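Local coordinates for protein putative aldehyde dehydrogenase (Burkholderia cenocepacia, PDB 4YWE) that probably oxidises aldehydes with NAD or NADP as electron acceptor and binds calcium and magnesium ions, at residues A[76-79]-A[80-83]; A[195-199]-A[200-204]; A[272-275]-A[276-280]. All coordinates share one frame; numbering follows the deposited sequence.

Overall arrangement
All three contacts are local, each made within one helix or at its end, and they follow one another along the chain. Contacts 1 and 2 are neighbours, with centres about 9 Å apart: helix 71-87 lies against the end of helix 188-200, and Arg-80 NE reaches Ala-200 O at 2.8 Å, a probable hydrogen bond, while Leu-81 CD1 lies 3.5 Å from Ala-197 N. Contact 3 stands apart on helix 271-283, its centre about 35 Å from that of contact 1 and about 41 Å from that of contact 2, with contacts 2 and 3 on opposite sides of the chain's centre. None of them reaches the predicted active-site residue Glu-256 or the metal sites.

Contact 1: A[76-79]-A[80-83]; sequences RVLM and RLSA
Arg-80 folds back over the turn before it, and its guanidinium meets Arg-76 and Val-77. A bend at chi3 (-69°) turns the otherwise extended chain, bringing Arg-76 O over the centre of one guanidinium face, 3.8 Å above its plane. At the end of the group, Arg-80 NH2 lies 3.5 Å from Val-77 CG2. This is the more exposed side: Arg-76 NE and Arg-80 NH1 stand 6.2 Å apart, and each arginine has its own partner, Arg-76 a salt bridge to Glu-119 of the second subunit and Arg-80 a bond from NE to Ala-200 O. The backbone is that of a regular alpha-helix, part of helix 71-87, with i to i+4 bonds such as Arg-80 N to Arg-76 O at 2.9 Å (163° at the hydrogen) and Leu-81 N to Val-77 O at 3.0 Å. Close packing lies in this turn and on its buried side, where Ser-82 has its CB 3.2 Å from Met-79 O and its OG bonded to Ala-115 O. Leu-78 and Leu-81 touch each other only slightly, CD2 to CD2 at 4.5 Å; they pack instead against neighbouring helices, Leu-78 on 160-174 and 104-124, Leu-81 on 104-124 and 188-200.

Contact 2: A[195-199]-A[200-204]; sequences ELAAE and AGLPA
Leu-196 and Ala-200 are joined by the last i to i+4 bond of the helix that is not weak, Ala-200 N to Leu-196 O at 2.8 Å. The methyl of Ala-200 also rests against that carbonyl, CB to O 3.3 Å, while the Leu-196 side chain packs on Leu-81, Arg-84 and Val-85 of helix 71-87. One residue on, Ala-197 O is the acceptor shared by two N-H groups: it takes a bond from Leu-202 N at 3.0 Å, and a weak one from Gly-201 N. Leu-202 CB rests on the same oxygen, 3.2 Å from Ala-197 O, and with CG anti to the backbone N (chi1 -170°) one branch turns back to the helix, where CD2 meets the Ala-197 methyl at 3.8 Å. Leu-202 also touches Trp-66 of helix 65-68. At Ala-198 the carbonyl receives Gly-201 N at 3.3 Å, but the donor stands above the carbonyl plane, 71° out of it, a direction that avoids the lone pairs. A water completes the link by donating to Ala-198 O and to Leu-202 O, bridging the helix end to the departing chain. Glu-199 closes the segment with an extended side chain whose OE1 forms a salt bridge with Arg-84. Gly-201 has phi 113°, a conformation that glycine readily adopts. Positive phi at this glycine, with the 6→1 bond from Leu-202 N to Ala-197 O and the 5→2 bond from Gly-201 N to Ala-198 O, defines a Schellman motif; Leu-202 CD2 on the Ala-197 methyl is the apolar contact that usually accompanies it. Here the motif ends helix 188-200 and sends the chain on toward strand 207-209.

Contact 3: A[272-275]-A[276-280]; sequences DAAL and PVLVS
Leu-275 and Pro-276 are neighbours in the chain, and the peptide link between them holds Pro-276 CD within 3.4 Å of Leu-275 CB, a closeness set largely by covalent geometry. The proline ring also reaches back along the preceding turn: Pro-276 CD, on the nitrogen, faces Asp-272 O at 3.2 Å, with no N-H to give. Since Pro-276 N has no hydrogen, the helix is kinked there. Regular bonding resumes at Leu-278, two residues on, whose N meets Ala-274 O at 2.8 Å and 158°, almost in line with the carbonyl bond. Leu-278 lies back over the same carbonyl, CG 3.2 Å from Ala-274 O, and its CD1 comes no nearer than 4.5 Å to the Ala-274 methyl. Farther round the helix, Leu-275 reaches out with CG anti to the backbone N (chi1 178°), and its CD1 comes alongside Val-279 CG2 at 4.5 Å. That valine methyl also touches Leu-275 O, at 3.2 Å. Helix 271-283 is the crossover of a beta-alpha-beta unit between parallel strands 261-265 and 293-299. Leu-275, Leu-278 and Val-279 pack on helix 303-315, where Arg-309 also pairs with Asp-272, while Ala-274, Val-277 and Leu-278 rest on Trp-422 of strand 418-422.

Contact 1: A[76-79]-A[80-83]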
loop_
_atom_site.group_PDB
_atom_site.type_symbol
_atom_site.label_atom_id
_atom_site.label_comp_id
_atom_site.label_asym_id
_atom_site.label_seq_id
_atom_site.Cartn_x
_atom_site.Cartn_y
_atom_site.Cartn_z
ATOM N N ARG A 76 4.136 21.187 7.492
ATOM C CA ARG A 76 3.774 22.293 8.374
ATOM C C ARG A 76 3.653 23.599 7.599
ATOM O O ARG A 76 2.800 24.429 7.903
ATOM C CB ARG A 76 4.798 22.444 9.501
ATOM C CG ARG A 76 4.802 21.291 10.486
ATOM C CD ARG A 76 5.726 21.563 11.665
ATOM N NE ARG A 76 5.937 20.360 12.463
ATOM C CZ ARG A 76 6.981 19.549 12.327
ATOM N NH1 ARG A 76 7.920 19.819 11.432
ATOM N NH2 ARG A 76 7.090 18.471 13.091
ATOM N N VAL A 77 4.511 23.775 6.600
ATOM C CA VAL A 77 4.465 24.959 5.752
ATOM C C VAL A 77 3.129 25.019 5.018
ATOM O O VAL A 77 2.476 26.062 4.980
ATOM C CB VAL A 77 5.638 24.980 4.756
ATOM C CG1 VAL A 77 5.443 26.084 3.727
ATOM C CG2 VAL A 77 6.954 25.160 5.495
ATOM N N LEU A 78 2.725 23.889 4.449
ATOM C CA LEU A 78 1.459 23.806 3.733
ATOM C C LEU A 78 0.275 23.976 4.680
ATOM O O LEU A 78 -0.754 24.534 4.301
ATOM C CB LEU A 78 1.352 22.475 2.988
ATOM C CG LEU A 78 2.297 22.316 1.795
ATOM C CD1 LEU A 78 2.156 20.934 1.178
ATOM C CD2 LEU A 78 2.032 23.400 0.760
ATOM N N MET A 79 0.425 23.499 5.912
ATOM C CA MET A 79 -0.633 23.630 6.906
ATOM C C MET A 79 -0.814 25.088 7.311
ATOM O O MET A 79 -1.940 25.569 7.433
ATOM C CB MET A 79 -0.337 22.776 8.138
ATOM C CG MET A 79 -1.489 22.731 9.129
ATOM S SD MET A 79 -3.012 22.120 8.376
ATOM C CE MET A 79 -2.702 20.356 8.373
ATOM N N ARG A 80 0.296 25.789 7.519
ATOM C CA ARG A 80 0.244 27.215 7.828
ATOM C C ARG A 80 -0.383 27.982 6.672
ATOM O O ARG A 80 -1.192 28.885 6.881
ATOM C CB ARG A 80 1.639 27.764 8.134
ATOM C CG ARG A 80 2.131 27.462 9.541
ATOM C CD ARG A 80 3.396 28.242 9.870
ATOM N NE ARG A 80 4.550 27.775 9.105
ATOM C CZ ARG A 80 5.374 26.814 9.510
ATOM N NH1 ARG A 80 5.172 26.213 10.676
ATOM N NH2 ARG A 80 6.399 26.451 8.752
ATOM N N LEU A 81 -0.009 27.608 5.452
ATOM C CA LEU A 81 -0.573 28.209 4.251
ATOM C C LEU A 81 -2.070 27.943 4.177
ATOM O O LEU A 81 -2.847 28.819 3.794
ATOM C CB LEU A 81 0.128 27.673 3.001
ATOM C CG LEU A 81 -0.434 28.114 1.648
ATOM C CD1 LEU A 81 -0.504 29.631 1.560
ATOM C CD2 LEU A 81 0.407 27.548 0.514
ATOM N N SER A 82 -2.465 26.730 4.552
ATOM C CA SER A 82 -3.872 26.349 4.591
ATOM C C SER A 82 -4.671 27.282 5.499
ATOM O O SER A 82 -5.772 27.709 5.149
ATOM C CB SER A 82 -4.020 24.903 5.065
ATOM O OG SER A 82 -5.383 24.537 5.175
ATOM N N ALA A 83 -4.107 27.596 6.661
ATOM C CA ALA A 83 -4.766 28.476 7.619
ATOM C C ALA A 83 -4.821 29.912 7.103
ATOM O O ALA A 83 -5.811 30.611 7.310
ATOM C CB ALA A 83 -4.058 28.421 8.966
#

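Contact 2: A[195-199]-A[200-204]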
loop_
_atom_site.group_PDB
_atom_site.type_symbol
_atom_site.label_atom_id
_atom_site.label_comp_id
_atom_site.label_asym_id
_atom_site.label_seq_id
_atom_site.Cartn_x
_atom_site.Cartn_y
_atom_site.Cartn_z
ATOM N N GLU A 195 1.790 35.203 -2.093
ATOM C CA GLU A 195 2.159 36.035 -0.954
ATOM C C GLU A 195 1.872 35.313 0.355
ATOM O O GLU A 195 2.668 35.367 1.290
ATOM C CB GLU A 195 1.412 37.369 -0.985
ATOM C CG GLU A 195 1.952 38.364 -1.991
ATOM C CD GLU A 195 1.340 39.740 -1.831
ATOM O OE1 GLU A 195 0.445 39.896 -0.973
ATOM O OE2 GLU A 195 1.754 40.666 -2.560
ATOM N N LEU A 196 0.726 34.642 0.411
ATOM C CA LEU A 196 0.342 33.872 1.587
ATOM C C LEU A 196 1.339 32.751 1.844
ATOM O O LEU A 196 1.651 32.439 2.991
ATOM C CB LEU A 196 -1.068 33.304 1.421
ATOM C CG LEU A 196 -2.202 34.331 1.468
ATOM C CD1 LEU A 196 -3.556 33.658 1.296
ATOM C CD2 LEU A 196 -2.150 35.111 2.769
ATOM N N ALA A 197 1.840 32.156 0.765
ATOM C CA ALA A 197 2.840 31.100 0.857
ATOM C C ALA A 197 4.127 31.634 1.477
ATOM O O ALA A 197 4.737 30.982 2.325
ATOM C CB ALA A 197 3.115 30.503 -0.518
ATOM N N ALA A 198 4.533 32.826 1.049
ATOM C CA ALA A 198 5.714 33.476 1.603
ATOM C C ALA A 198 5.513 33.769 3.086
ATOM O O ALA A 198 6.424 33.583 3.895
ATOM C CB ALA A 198 6.024 34.754 0.843
ATOM N N GLU A 199 4.314 34.225 3.436
ATOM C CA GLU A 199 3.960 34.473 4.829
ATOM C C GLU A 199 3.984 33.176 5.633
ATOM O O GLU A 199 4.405 33.158 6.789
ATOM C CB GLU A 199 2.578 35.119 4.929
ATOM C CG GLU A 199 2.469 36.487 4.280
ATOM C CD GLU A 199 1.069 37.063 4.385
ATOM O OE1 GLU A 199 0.206 36.416 5.016
ATOM O OE2 GLU A 199 0.831 38.162 3.839
ATOM N N ALA A 200 3.530 32.095 5.006
ATOM C CA ALA A 200 3.435 30.795 5.664
ATOM C C ALA A 200 4.808 30.209 5.978
ATOM O O ALA A 200 4.932 29.319 6.818
ATOM C CB ALA A 200 2.638 29.830 4.803
ATOM N N GLY A 201 5.837 30.701 5.297
ATOM C CA GLY A 201 7.194 30.258 5.557
ATOM C C GLY A 201 7.825 29.481 4.420
ATOM O O GLY A 201 8.887 28.879 4.583
ATOM N N LEU A 202 7.167 29.485 3.265
ATOM C CA LEU A 202 7.713 28.838 2.082
ATOM C C LEU A 202 8.937 29.609 1.606
ATOM O O LEU A 202 8.845 30.804 1.326
ATOM C CB LEU A 202 6.663 28.759 0.972
ATOM C CG LEU A 202 7.015 27.908 -0.248
ATOM C CD1 LEU A 202 7.083 26.436 0.125
ATOM C CD2 LEU A 202 6.011 28.134 -1.365
ATOM N N PRO A 203 10.093 28.928 1.525
ATOM C CA PRO A 203 11.355 29.558 1.118
ATOM C C PRO A 203 11.273 30.188 -0.270
ATOM O O PRO A 203 10.521 29.708 -1.118
ATOM C CB PRO A 203 12.352 28.393 1.127
ATOM C CG PRO A 203 11.747 27.378 2.038
ATOM C CD PRO A 203 10.267 27.502 1.847
ATOM N N ALA A 204 12.036 31.254 -0.485
ATOM C CA ALA A 204 12.050 31.948 -1.767
ATOM C C ALA A 204 12.549 31.030 -2.878
ATOM O O ALA A 204 13.570 30.360 -2.732
ATOM C CB ALA A 204 12.914 33.199 -1.683
HETATM O O HOH W 1 8.733 32.343 3.334
#

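Contact 3: A[272-275]-A[276-280]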
loop_
_atom_site.group_PDB
_atom_site.type_symbol
_atom_site.label_atom_id
_atom_site.label_comp_id
_atom_site.label_asym_id
_atom_site.label_seq_id
_atom_site.Cartn_x
_atom_site.Cartn_y
_atom_site.Cartn_z
ATOM N N ASP A 272 -36.315 13.818 -7.589
ATOM C CA ASP A 272 -36.312 14.972 -6.694
ATOM C C ASP A 272 -34.897 15.294 -6.233
ATOM O O ASP A 272 -34.514 16.459 -6.148
ATOM C CB ASP A 272 -37.210 14.724 -5.478
ATOM C CG ASP A 272 -38.674 14.603 -5.846
ATOM O OD1 ASP A 272 -39.086 15.193 -6.867
ATOM O OD2 ASP A 272 -39.414 13.920 -5.107
ATOM N N ALA A 273 -34.126 14.254 -5.938
ATOM C CA ALA A 273 -32.753 14.425 -5.485
ATOM C C ALA A 273 -31.817 14.679 -6.661
ATOM O O ALA A 273 -30.813 15.378 -6.528
ATOM C CB ALA A 273 -32.298 13.204 -4.698
ATOM N N ALA A 274 -32.155 14.110 -7.812
ATOM C CA ALA A 274 -31.311 14.214 -8.996
ATOM C C ALA A 274 -31.422 15.583 -9.662
ATOM O O ALA A 274 -30.420 16.144 -10.105
ATOM C CB ALA A 274 -31.664 13.118 -9.989
ATOM N N LEU A 275 -32.642 16.112 -9.721
ATOM C CA LEU A 275 -32.931 17.352 -10.446
ATOM C C LEU A 275 -32.010 18.535 -10.106
ATOM O O LEU A 275 -31.465 19.156 -11.017
ATOM C CB LEU A 275 -34.392 17.763 -10.224
ATOM C CG LEU A 275 -34.832 19.066 -10.892
ATOM C CD1 LEU A 275 -34.665 18.976 -12.401
ATOM C CD2 LEU A 275 -36.271 19.400 -10.528
ATOM N N PRO A 276 -31.828 18.856 -8.808
ATOM C CA PRO A 276 -30.960 20.012 -8.552
ATOM C C PRO A 276 -29.499 19.745 -8.895
ATOM O O PRO A 276 -28.793 20.665 -9.305
ATOM C CB PRO A 276 -31.131 20.251 -7.049
ATOM C CG PRO A 276 -31.488 18.924 -6.500
ATOM C CD PRO A 276 -32.334 18.270 -7.553
ATOM N N VAL A 277 -29.057 18.501 -8.736
ATOM C CA VAL A 277 -27.678 18.140 -9.031
ATOM C C VAL A 277 -27.440 18.163 -10.538
ATOM O O VAL A 277 -26.372 18.565 -10.998
ATOM C CB VAL A 277 -27.321 16.766 -8.439
ATOM C CG1 VAL A 277 -25.852 16.452 -8.679
ATOM C CG2 VAL A 277 -27.635 16.735 -6.950
ATOM N N LEU A 278 -28.441 17.735 -11.303
ATOM C CA LEU A 278 -28.359 17.771 -12.762
ATOM C C LEU A 278 -28.167 19.198 -13.265
ATOM O O LEU A 278 -27.484 19.430 -14.261
ATOM C CB LEU A 278 -29.616 17.167 -13.394
ATOM C CG LEU A 278 -29.869 15.670 -13.204
ATOM C CD1 LEU A 278 -31.178 15.261 -13.862
ATOM C CD2 LEU A 278 -28.711 14.854 -13.751
ATOM N N VAL A 279 -28.775 20.149 -12.564
ATOM C CA VAL A 279 -28.741 21.547 -12.970
ATOM C C VAL A 279 -27.405 22.189 -12.612
ATOM O O VAL A 279 -26.723 22.739 -13.475
ATOM C CB VAL A 279 -29.908 22.332 -12.343
ATOM C CG1 VAL A 279 -29.769 23.818 -12.631
ATOM C CG2 VAL A 279 -31.242 21.808 -12.860
ATOM N N SER A 280 -27.031 22.109 -11.339
ATOM C CA SER A 280 -25.813 22.757 -10.861
ATOM C C SER A 280 -24.558 22.186 -11.517
ATOM O O SER A 280 -23.545 22.870 -11.619
ATOM C CB SER A 280 -25.704 22.638 -9.338
ATOM O OG SER A 280 -25.700 21.283 -8.926
#